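Local coordinates for protein histidine acid phosphatase (Hafnia alvei, PDB 4ARU) that belongs to branch 2 of the histidine phosphatase superfamily and combines a mixed beta-sheet with numerous helices, at residues I223-H228 and S248-H253. Residues are numbered along the deposited sequence; the frame is centred on the assembly and turned at random.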
ATOM      1  N   ILE A 223       9.964   2.421   9.676  1.00  6.36           N
ATOM      2  CA  ILE A 223      10.271   1.504  10.776  1.00  6.60           C
ATOM      3  C   ILE A 223       9.746   2.070  12.108  1.00  6.72           C
ATOM      4  O   ILE A 223       9.190   1.335  12.928  1.00  7.07           O
ATOM      5  CB  ILE A 223      11.771   1.127  10.839  1.00  6.77           C
ATOM      6  CG1 ILE A 223      12.076   0.276   9.597  1.00  7.10           C
ATOM      7  CG2 ILE A 223      12.108   0.491  12.191  1.00  7.41           C
ATOM      8  CD1 ILE A 223      13.546   0.065   9.363  1.00  7.49           C
ATOM      9  N   PHE A 224       9.915   3.373  12.370  1.00  6.46           N
ATOM     10  CA  PHE A 224       9.395   3.937  13.595  1.00  6.76           C
ATOM     11  C   PHE A 224       7.876   3.781  13.654  1.00  6.72           C
ATOM     12  O   PHE A 224       7.336   3.446  14.695  1.00  7.02           O
ATOM     13  CB  PHE A 224       9.762   5.417  13.712  1.00  6.87           C
ATOM     14  CG  PHE A 224      11.245   5.700  13.737  1.00  7.17           C
ATOM     15  CD1 PHE A 224      12.177   4.831  14.280  1.00  7.66           C
ATOM     16  CD2 PHE A 224      11.702   6.891  13.238  1.00  7.57           C
ATOM     17  CE1 PHE A 224      13.534   5.142  14.302  1.00  8.12           C
ATOM     18  CE2 PHE A 224      13.068   7.214  13.258  1.00  7.88           C
ATOM     19  CZ  PHE A 224      13.973   6.344  13.777  1.00  8.00           C
ATOM     20  N   LEU A 225       7.199   4.028  12.537  1.00  6.58           N
ATOM     21  CA  LEU A 225       5.754   3.885  12.517  1.00  7.02           C
ATOM     22  C   LEU A 225       5.370   2.426  12.829  1.00  7.00           C
ATOM     23  O   LEU A 225       4.397   2.156  13.535  1.00  7.17           O
ATOM     24  CB  LEU A 225       5.233   4.275  11.145  1.00  7.69           C
ATOM     25  CG  LEU A 225       3.694   4.269  11.074  1.00  8.83           C
ATOM     26  CD1 LEU A 225       3.234   5.547  10.444  1.00  9.55           C
ATOM     27  CD2 LEU A 225       3.119   3.069  10.377  1.00  9.77           C
ATOM     28  N   LEU A 226       6.123   1.503  12.249  1.00  6.57           N
ATOM     29  CA  LEU A 226       5.891   0.080  12.513  1.00  6.76           C
ATOM     30  C   LEU A 226       6.108  -0.274  13.976  1.00  6.87           C
ATOM     31  O   LEU A 226       5.322  -1.000  14.556  1.00  6.74           O
ATOM     32  CB  LEU A 226       6.704  -0.835  11.605  1.00  7.40           C
ATOM     33  CG  LEU A 226       6.356  -0.797  10.121  1.00  7.65           C
ATOM     34  CD1 LEU A 226       7.400  -1.482   9.215  1.00  7.96           C
ATOM     35  CD2 LEU A 226       5.014  -1.451   9.906  1.00  8.74           C
ATOM     36  N   GLU A 227       7.151   0.279  14.590  1.00  6.66           N
ATOM     37  CA  GLU A 227       7.411   0.039  16.007  1.00  7.20           C
ATOM     38  C   GLU A 227       6.202   0.503  16.844  1.00  7.39           C
ATOM     39  O   GLU A 227       5.772  -0.141  17.776  1.00  7.91           O
ATOM     40  CB  GLU A 227       8.620   0.824  16.484  1.00  7.44           C
ATOM     41  CG  GLU A 227       9.967   0.331  15.922  1.00  7.46           C
ATOM     42  CD  GLU A 227      11.124   1.233  16.291  1.00  7.76           C
ATOM     43  OE1 GLU A 227      10.864   2.284  16.900  1.00  8.30           O
ATOM     44  OE2 GLU A 227      12.296   0.884  15.995  1.00  7.68           O
ATOM     45  N   HIS A 228       5.691   1.666  16.472  1.00  7.47           N
ATOM     46  CA  HIS A 228       4.547   2.237  17.143  1.00  7.60           C
ATOM     47  C   HIS A 228       3.271   1.415  16.977  1.00  7.57           C
ATOM     48  O   HIS A 228       2.541   1.145  17.931  1.00  8.27           O
ATOM     49  CB  HIS A 228       4.352   3.671  16.668  1.00  7.92           C
ATOM     50  CG  HIS A 228       3.335   4.450  17.450  1.00  9.16           C
ATOM     51  ND1 HIS A 228       3.617   5.053  18.658  1.00 10.45           N
ATOM     52  CD2 HIS A 228       2.035   4.722  17.182  1.00  9.73           C
ATOM     53  CE1 HIS A 228       2.533   5.703  19.078  1.00 10.83           C
ATOM     54  NE2 HIS A 228       1.556   5.482  18.222  1.00 10.88           N
ATOM     55  N   SER A 248       6.233  15.100   9.978  1.00  8.84           N
ATOM     56  CA  SER A 248       7.440  15.572   9.326  1.00  9.16           C
ATOM     57  C   SER A 248       8.307  14.389   8.915  1.00  8.76           C
ATOM     58  O   SER A 248       8.842  14.354   7.807  1.00  9.15           O
ATOM     59  CB  SER A 248       8.200  16.506  10.285  1.00  9.96           C
ATOM     60  OG  SER A 248       9.454  16.880   9.706  1.00 10.48           O
ATOM     61  N   LEU A 249       8.435  13.374   9.755  1.00  8.42           N
ATOM     62  CA  LEU A 249       9.234  12.209   9.373  1.00  8.10           C
ATOM     63  C   LEU A 249       8.586  11.406   8.241  1.00  7.34           C
ATOM     64  O   LEU A 249       9.238  10.976   7.265  1.00  6.72           O
ATOM     65  CB  LEU A 249       9.431  11.303  10.574  1.00  8.35           C
ATOM     66  CG  LEU A 249      10.209  11.891  11.741  1.00  9.12           C
ATOM     67  CD1 LEU A 249      10.129  11.012  13.015  1.00 10.07           C
ATOM     68  CD2 LEU A 249      11.662  12.175  11.325  1.00  9.72           C
ATOM     69  N   LEU A 250       7.274  11.209   8.320  1.00  7.55           N
ATOM     70  CA  LEU A 250       6.607  10.404   7.285  1.00  7.76           C
ATOM     71  C   LEU A 250       6.493  11.168   5.972  1.00  8.02           C
ATOM     72  O   LEU A 250       6.353  10.535   4.945  1.00  8.64           O
ATOM     73  CB  LEU A 250       5.231   9.898   7.789  1.00  8.20           C
ATOM     74  CG  LEU A 250       5.252   8.498   8.470  1.00  8.27           C
ATOM     75  CD1 LEU A 250       5.729   7.335   7.576  1.00  8.13           C
ATOM     76  CD2 LEU A 250       6.046   8.559   9.756  1.00  8.60           C
ATOM     77  N   LYS A 251       6.645  12.486   5.997  1.00  8.61           N
ATOM     78  CA  LYS A 251       6.712  13.277   4.764  1.00  9.21           C
ATOM     79  C   LYS A 251       7.812  12.734   3.856  1.00  8.56           C
ATOM     80  O   LYS A 251       7.655  12.607   2.634  1.00  7.85           O
ATOM     81  CB  LYS A 251       6.979  14.740   5.105  1.00 11.14           C
ATOM     82  CG  LYS A 251       7.055  15.617   3.875  1.00 13.62           C
ATOM     83  CD  LYS A 251       6.958  17.107   4.172  1.00 17.94           C
ATOM     84  CE  LYS A 251       7.909  17.535   5.228  1.00 20.80           C
ATOM     85  NZ  LYS A 251       7.891  19.025   5.295  1.00 25.56           N
ATOM     86  N   LEU A 252       8.914  12.316   4.441  1.00  7.57           N
ATOM     87  CA  LEU A 252      10.027  11.774   3.670  1.00  7.68           C
ATOM     88  C   LEU A 252       9.659  10.446   3.044  1.00  7.62           C
ATOM     89  O   LEU A 252      10.011  10.155   1.908  1.00  8.04           O
ATOM     90  CB  LEU A 252      11.258  11.590   4.568  1.00  8.01           C
ATOM     91  CG  LEU A 252      11.825  12.900   5.136  1.00  8.79           C
ATOM     92  CD1 LEU A 252      12.664  12.659   6.395  1.00  9.11           C
ATOM     93  CD2 LEU A 252      12.666  13.603   4.094  1.00  9.41           C
ATOM     94  N   HIS A 253       8.946   9.611   3.797  1.00  7.01           N
ATOM     95  CA  HIS A 253       8.524   8.333   3.281  1.00  6.95           C
ATOM     96  C   HIS A 253       7.519   8.528   2.157  1.00  6.71           C
ATOM     97  O   HIS A 253       7.629   7.878   1.125  1.00  6.62           O
ATOM     98  CB  HIS A 253       7.920   7.559   4.451  1.00  7.56           C
ATOM     99  CG  HIS A 253       7.303   6.257   4.059  1.00  8.49           C
ATOM    100  ND1 HIS A 253       8.044   5.117   3.836  1.00  9.92           N
ATOM    101  CD2 HIS A 253       6.010   5.901   3.899  1.00  9.54           C
ATOM    102  CE1 HIS A 253       7.240   4.121   3.517  1.00  9.45           C
ATOM    103  NE2 HIS A 253       6.001   4.566   3.562  1.00  9.87           N
TER
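Leu225 and Leu250 make the closer of two apolar touches between these helical segments. The CD1 methyl of Leu225 faces the isopropyl end of Leu250, with CG at 4.1 Å and both methyls at 4.2 Å, and the two side chains cross at about a right angle. CB of Leu225 points to the partner helix, and CG, anti to the backbone N and beside the carbonyl carbon (chi1 -175°), carries CD1 on to Leu250. Leu250 starts off alongside the partner helix, and its branch swings inward with chi1 at -92°, well away from a staggered value. The second touch is looser: CD1 of Leu249 comes obliquely to the Phe224 ring, 4.4 Å from CD2. No hydrogen bond spans the segments; CA of Leu225 and CA of Leu250 are still 8.4 Å apart, and just 126 Å² is buried. The segments belong to helices 213-229 and 243-262, in the largely helical insertion of the histidine phosphatase fold between strands 85-89 and 300-305, parallel neighbours in the mixed sheet. Earlier turns of helix 213-229 extend the interface, with Leu249 touching Ala221 and Leu250 touching Glu222, while His253 ND1 hydrogen-bonds Ser218 OG. Met168 and Val171 of helix 162-172, and Ala236 of a loop, also touch Phe224, and Leu359 packs on Leu225. Lys251, turned off the interface, is the solvent-facing residue of 248-253; on 223-228 the partly exposed one is His228, whose ring stacks on His363 and meets Trp246 edge-to-face.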